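Brain-specific angiogenesis inhibitor 1-associated protein 2-like protein 2 (PDB 3OK8) binds phosphoinositides through its I-BAR (IMD) domain, an antiparallel dimer of three-helix bundles, and induces planar or gently curved membrane structures. Local coordinates at residues A56-G61 with Q79-Q84; R41-L46 with V93-F98. All blocks are in the same frame, centred on the assembly; numbering follows the deposited sequence.

Contact 1 of 2, residues A56-G61 with Q79-Q84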
loop_
_atom_site.group_PDB
_atom_site.type_symbol
_atom_site.label_atom_id
_atom_site.label_comp_id
_atom_site.label_asym_id
_atom_site.label_seq_id
_atom_site.Cartn_x
_atom_site.Cartn_y
_atom_site.Cartn_z
ATOM N N ALA A 56 12.868 12.644 4.042
ATOM C CA ALA A 56 13.520 13.667 3.235
ATOM C C ALA A 56 12.602 14.868 3.099
ATOM O O ALA A 56 13.075 15.995 3.050
ATOM C CB ALA A 56 13.918 13.129 1.870
ATOM N N ILE A 57 11.289 14.651 3.062
ATOM C CA ILE A 57 10.390 15.797 3.104
ATOM C C ILE A 57 10.505 16.504 4.449
ATOM O O ILE A 57 10.495 17.726 4.501
ATOM C CB ILE A 57 8.924 15.465 2.868
ATOM C CG1 ILE A 57 8.554 15.683 1.402
ATOM C CG2 ILE A 57 8.066 16.420 3.697
ATOM C CD1 ILE A 57 8.887 14.544 0.505
ATOM N N GLN A 58 10.624 15.739 5.529
ATOM C CA GLN A 58 10.846 16.311 6.855
ATOM C C GLN A 58 12.065 17.255 6.864
ATOM O O GLN A 58 11.979 18.371 7.388
ATOM C CB GLN A 58 10.991 15.193 7.891
ATOM C CG GLN A 58 11.034 15.639 9.327
ATOM C CD GLN A 58 11.344 14.491 10.261
ATOM O OE1 GLN A 58 12.453 14.394 10.784
ATOM N NE2 GLN A 58 10.366 13.594 10.463
ATOM N N LYS A 59 13.180 16.833 6.267
ATOM C CA LYS A 59 14.379 17.693 6.183
ATOM C C LYS A 59 14.192 19.003 5.416
ATOM O O LYS A 59 14.548 20.067 5.915
ATOM C CB LYS A 59 15.599 16.947 5.648
ATOM C CG LYS A 59 16.518 16.502 6.749
ATOM C CD LYS A 59 15.679 16.030 7.929
ATOM C CE LYS A 59 16.529 15.715 9.153
ATOM N NZ LYS A 59 15.701 15.351 10.346
ATOM N N ILE A 60 13.659 18.928 4.203
ATOM C CA ILE A 60 13.191 20.119 3.515
ATOM C C ILE A 60 12.278 20.976 4.413
ATOM O O ILE A 60 12.442 22.189 4.486
ATOM C CB ILE A 60 12.475 19.765 2.207
ATOM C CG1 ILE A 60 13.447 19.042 1.265
ATOM C CG2 ILE A 60 11.892 21.007 1.571
ATOM C CD1 ILE A 60 12.871 18.663 -0.101
ATOM N N GLY A 61 11.326 20.356 5.109
ATOM C CA GLY A 61 10.486 21.100 6.037
ATOM C C GLY A 61 11.235 21.784 7.170
ATOM O O GLY A 61 10.927 22.922 7.543
ATOM N N GLN A 79 4.623 18.105 9.173
ATOM C CA GLN A 79 3.467 17.321 9.618
ATOM C C GLN A 79 2.872 16.427 8.540
ATOM O O GLN A 79 1.964 15.651 8.799
ATOM C CB GLN A 79 2.393 18.167 10.306
ATOM C CG GLN A 79 2.040 19.476 9.670
ATOM C CD GLN A 79 1.099 20.272 10.559
ATOM O OE1 GLN A 79 0.077 19.749 11.010
ATOM N NE2 GLN A 79 1.441 21.534 10.827
ATOM N N MET A 80 3.397 16.527 7.330
ATOM C CA MET A 80 3.041 15.579 6.297
ATOM C C MET A 80 3.837 14.312 6.522
ATOM O O MET A 80 3.293 13.208 6.443
ATOM C CB MET A 80 3.318 16.143 4.913
ATOM C CG MET A 80 2.284 17.121 4.404
ATOM S SD MET A 80 2.830 17.892 2.860
ATOM C CE MET A 80 1.335 18.737 2.360
ATOM N N SER A 81 5.124 14.459 6.809
ATOM C CA SER A 81 5.940 13.295 7.133
ATOM C C SER A 81 5.441 12.624 8.414
ATOM O O SER A 81 5.326 11.404 8.472
ATOM C CB SER A 81 7.415 13.655 7.273
ATOM O OG SER A 81 7.663 14.280 8.521
ATOM N N ASP A 82 5.158 13.414 9.443
ATOM C CA ASP A 82 4.575 12.867 10.665
ATOM C C ASP A 82 3.320 12.042 10.377
ATOM O O ASP A 82 3.154 10.950 10.929
ATOM C CB ASP A 82 4.272 13.984 11.669
ATOM C CG ASP A 82 5.531 14.607 12.238
ATOM O OD1 ASP A 82 6.638 14.125 11.893
ATOM O OD2 ASP A 82 5.416 15.573 13.025
ATOM N N THR A 83 2.448 12.556 9.508
ATOM C CA THR A 83 1.221 11.843 9.132
ATOM C C THR A 83 1.512 10.519 8.453
ATOM O O THR A 83 0.907 9.492 8.786
ATOM C CB THR A 83 0.356 12.653 8.157
ATOM O OG1 THR A 83 -0.003 13.896 8.762
ATOM C CG2 THR A 83 -0.928 11.880 7.791
ATOM N N GLN A 84 2.420 10.549 7.482
ATOM C CA GLN A 84 2.777 9.337 6.783
ATOM C C GLN A 84 3.345 8.349 7.802
ATOM O O GLN A 84 3.003 7.167 7.786
ATOM C CB GLN A 84 3.744 9.621 5.629
ATOM C CG GLN A 84 4.293 8.354 4.961
ATOM C CD GLN A 84 5.386 7.711 5.794
ATOM O OE1 GLN A 84 5.676 6.519 5.662
ATOM N NE2 GLN A 84 6.000 8.510 6.670
#
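Helices 5-66 and 71-147 come close at segments 56-61 and 79-84, where the CA atoms of Q58 and S81 lie 5.8 Å apart, a spacing that leaves room for only a small residue between the backbones. S81 suits that place: its CB points at the other helix and stands 3.9 Å from Q58 CB, so the two side chains are in contact from their first carbons. With chi1 at 77°, S81 OG sits between its own backbone N and carbonyl carbon, and it meets the methylene part of Q58, whose CB lies 3.5 Å from S81 OG, as well as the amide at its end. Q58 has CG anti to the backbone N; the extended chain passes along S81 OG, and its amide NE2 ends within bonding distance of it. The resulting hydrogen bond, Q58 NE2 to S81 OG, is 3.4 Å long and weak, although nearly straight at 166°. S81 OG has its stronger tie with the carbonyl of V78, one turn back in its own helix. At the outer side the D82 and Q58 side chains cross at about a right angle, their carboxylate and amide planes 74° apart, and D82 OD1 stays 4.0 Å from Q58 NE2 while R85 takes it in a salt bridge. On the inner side I57 and M80 reach the second subunit, packing on its L32 and H193. Close helix approach therefore rests on the smallness of serine, whose hydroxyl is satisfied within its own helix, and the glutamine amide adds only a slight polar link along the more exposed side of this antiparallel hairpin.

Contact 2 of 2, residues R41-L46 with V93-F98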
loop_
_atom_site.group_PDB
_atom_site.type_symbol
_atom_site.label_atom_id
_atom_site.label_comp_id
_atom_site.label_asym_id
_atom_site.label_seq_id
_atom_site.Cartn_x
_atom_site.Cartn_y
_atom_site.Cartn_z
ATOM N N ARG A 41 6.996 -9.256 2.191
ATOM C CA ARG A 41 8.270 -8.641 1.841
ATOM C C ARG A 41 8.074 -7.408 0.955
ATOM O O ARG A 41 8.748 -6.403 1.146
ATOM C CB ARG A 41 9.232 -9.656 1.211
ATOM C CG ARG A 41 9.850 -10.622 2.230
ATOM C CD ARG A 41 10.889 -11.561 1.598
ATOM N NE ARG A 41 10.275 -12.552 0.719
ATOM C CZ ARG A 41 9.944 -13.791 1.087
ATOM N NH1 ARG A 41 10.179 -14.217 2.321
ATOM N NH2 ARG A 41 9.385 -14.619 0.212
ATOM N N ALA A 42 7.146 -7.471 0.003
ATOM C CA ALA A 42 6.798 -6.276 -0.768
ATOM C C ALA A 42 6.275 -5.170 0.129
ATOM O O ALA A 42 6.669 -4.017 -0.034
ATOM C CB ALA A 42 5.793 -6.584 -1.861
ATOM N N PHE A 43 5.372 -5.515 1.053
ATOM C CA PHE A 43 4.874 -4.563 2.049
ATOM C C PHE A 43 6.003 -3.896 2.827
ATOM O O PHE A 43 5.999 -2.686 3.020
ATOM C CB PHE A 43 3.981 -5.257 3.078
ATOM C CG PHE A 43 2.513 -5.247 2.746
ATOM C CD1 PHE A 43 1.791 -4.056 2.750
ATOM C CD2 PHE A 43 1.840 -6.441 2.488
ATOM C CE1 PHE A 43 0.421 -4.053 2.467
ATOM C CE2 PHE A 43 0.472 -6.450 2.206
ATOM C CZ PHE A 43 -0.237 -5.253 2.188
ATOM N N HIS A 44 6.939 -4.696 3.323
ATOM C CA HIS A 44 8.009 -4.171 4.160
ATOM C C HIS A 44 8.921 -3.236 3.355
ATOM O O HIS A 44 9.472 -2.274 3.888
ATOM C CB HIS A 44 8.828 -5.321 4.764
ATOM C CG HIS A 44 8.091 -6.134 5.787
ATOM N ND1 HIS A 44 7.405 -5.569 6.845
ATOM C CD2 HIS A 44 7.954 -7.474 5.927
ATOM C CE1 HIS A 44 6.875 -6.526 7.584
ATOM N NE2 HIS A 44 7.190 -7.693 7.047
ATOM N N ALA A 45 9.075 -3.548 2.073
ATOM C CA ALA A 45 9.854 -2.730 1.149
ATOM C C ALA A 45 9.147 -1.413 0.826
ATOM O O ALA A 45 9.799 -0.373 0.691
ATOM C CB ALA A 45 10.153 -3.506 -0.133
ATOM N N LEU A 46 7.820 -1.451 0.683
ATOM C CA LEU A 46 7.080 -0.219 0.415
ATOM C C LEU A 46 7.184 0.703 1.618
ATOM O O LEU A 46 7.459 1.884 1.472
ATOM C CB LEU A 46 5.612 -0.474 0.084
ATOM C CG LEU A 46 4.785 0.779 -0.247
ATOM C CD1 LEU A 46 5.122 1.348 -1.636
ATOM C CD2 LEU A 46 3.318 0.483 -0.167
ATOM N N VAL A 93 -0.040 -2.830 11.274
ATOM C CA VAL A 93 -0.910 -3.593 12.163
ATOM C C VAL A 93 -1.665 -4.637 11.366
ATOM O O VAL A 93 -1.696 -5.809 11.728
ATOM C CB VAL A 93 -1.940 -2.700 12.879
ATOM C CG1 VAL A 93 -2.751 -3.527 13.862
ATOM C CG2 VAL A 93 -1.245 -1.515 13.574
ATOM N N VAL A 94 -2.282 -4.192 10.278
ATOM C CA VAL A 94 -2.930 -5.073 9.313
ATOM C C VAL A 94 -1.945 -6.097 8.742
ATOM O O VAL A 94 -2.278 -7.276 8.578
ATOM C CB VAL A 94 -3.475 -4.233 8.153
ATOM C CG1 VAL A 94 -4.288 -5.084 7.189
ATOM C CG2 VAL A 94 -4.278 -3.050 8.694
ATOM N N VAL A 95 -0.742 -5.626 8.411
ATOM C CA VAL A 95 0.331 -6.479 7.907
ATOM C C VAL A 95 0.713 -7.541 8.932
ATOM O O VAL A 95 1.101 -8.661 8.577
ATOM C CB VAL A 95 1.607 -5.663 7.564
ATOM C CG1 VAL A 95 2.658 -6.558 6.937
ATOM C CG2 VAL A 95 1.281 -4.486 6.641
ATOM N N GLN A 96 0.596 -7.201 10.209
ATOM C CA GLN A 96 0.986 -8.142 11.248
ATOM C C GLN A 96 -0.121 -9.149 11.538
ATOM O O GLN A 96 0.157 -10.272 11.948
ATOM C CB GLN A 96 1.420 -7.417 12.520
ATOM C CG GLN A 96 2.459 -8.194 13.327
ATOM C CD GLN A 96 3.687 -8.609 12.503
ATOM O OE1 GLN A 96 4.382 -9.566 12.856
ATOM N NE2 GLN A 96 3.956 -7.891 11.406
ATOM N N THR A 97 -1.368 -8.743 11.319
ATOM C CA THR A 97 -2.513 -9.666 11.367
ATOM C C THR A 97 -2.379 -10.722 10.267
ATOM O O THR A 97 -2.520 -11.925 10.507
ATOM C CB THR A 97 -3.853 -8.908 11.184
ATOM O OG1 THR A 97 -4.074 -8.040 12.305
ATOM C CG2 THR A 97 -5.019 -9.876 11.070
ATOM N N PHE A 98 -2.116 -10.247 9.054
ATOM C CA PHE A 98 -1.830 -11.086 7.898
ATOM C C PHE A 98 -0.742 -12.106 8.215
ATOM O O PHE A 98 -0.890 -13.287 7.927
ATOM C CB PHE A 98 -1.406 -10.194 6.733
ATOM C CG PHE A 98 -1.298 -10.904 5.416
ATOM C CD1 PHE A 98 -0.382 -10.480 4.476
ATOM C CD2 PHE A 98 -2.109 -11.993 5.116
ATOM C CE1 PHE A 98 -0.269 -11.118 3.249
ATOM C CE2 PHE A 98 -2.012 -12.638 3.887
ATOM C CZ PHE A 98 -1.086 -12.199 2.948
HETATM O O HOH W 1 6.276 -9.394 9.423
#
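In the three-helix bundle of the I-BAR domain, helices 5-66 and 71-147 run antiparallel as successive arms of a hairpin, and F43 and H44 of the first meet V95 of the second. The backbones are farther apart than at Q58 and S81, with F43 CA and V95 CA 7.7 Å from each other, and larger side chains fill the gap. F43 and V95 both reach across it and lie alongside each other, pointing opposite ways. One branch of the valine touches the phenylalanine: CG2, anti to its carbonyl carbon, lies over a face of the F43 ring, 4.2 Å from the centroid and 22° off the normal, a CH-pi contact. It is displaced toward the rim, so that its nearest ring atom is F43 CD1 at 3.9 Å. The other branch, CG1, is anti to the backbone N (chi1 -175°) and turns to H44, with V95 CG1 approaching H44 CE1 obliquely at 4.3 Å. A beta-branched residue thus serves two aromatic neighbours at once. At the outer margin one water lies in the plane of the imidazole at its edge, 3.1 Å from H44 NE2; Q96 NE2 donates a weak bond to the same water, making a thin polar bridge between the helices. Deeper in, the F43 and Y39 rings meet with nearly parallel planes, F43 packs on L46 of the second subunit, and the F98 ring makes an edge-to-face contact with Y53 of that subunit. Cohesion here comes from dispersion between methyl groups and aromatic rings, which needs no exact bond geometry, while H44 and Q96 allow a water to sit at the exposed margin.

How the contacts relate
Both contacts join helix 5-66 to helix 71-147, and the chain between R41-L46 and V93-F98 includes all of contact 1. Contact 1 lies nearer the hairpin turn, toward an end of the elongated chain, whereas contact 2 is closer to its middle; they are about 22 Å apart between centres and do not touch. Each is partly buried and has one buried residue among three that touch, S81 in the former and V95 in the latter. The helices approach more closely at 56-61/79-84, with a small polar residue between them, and spread at 41-46/93-98 around a mostly apolar patch of F43 and V95 with a watered edge. Both also border the second subunit, so the hairpin contributes to the dimer interface.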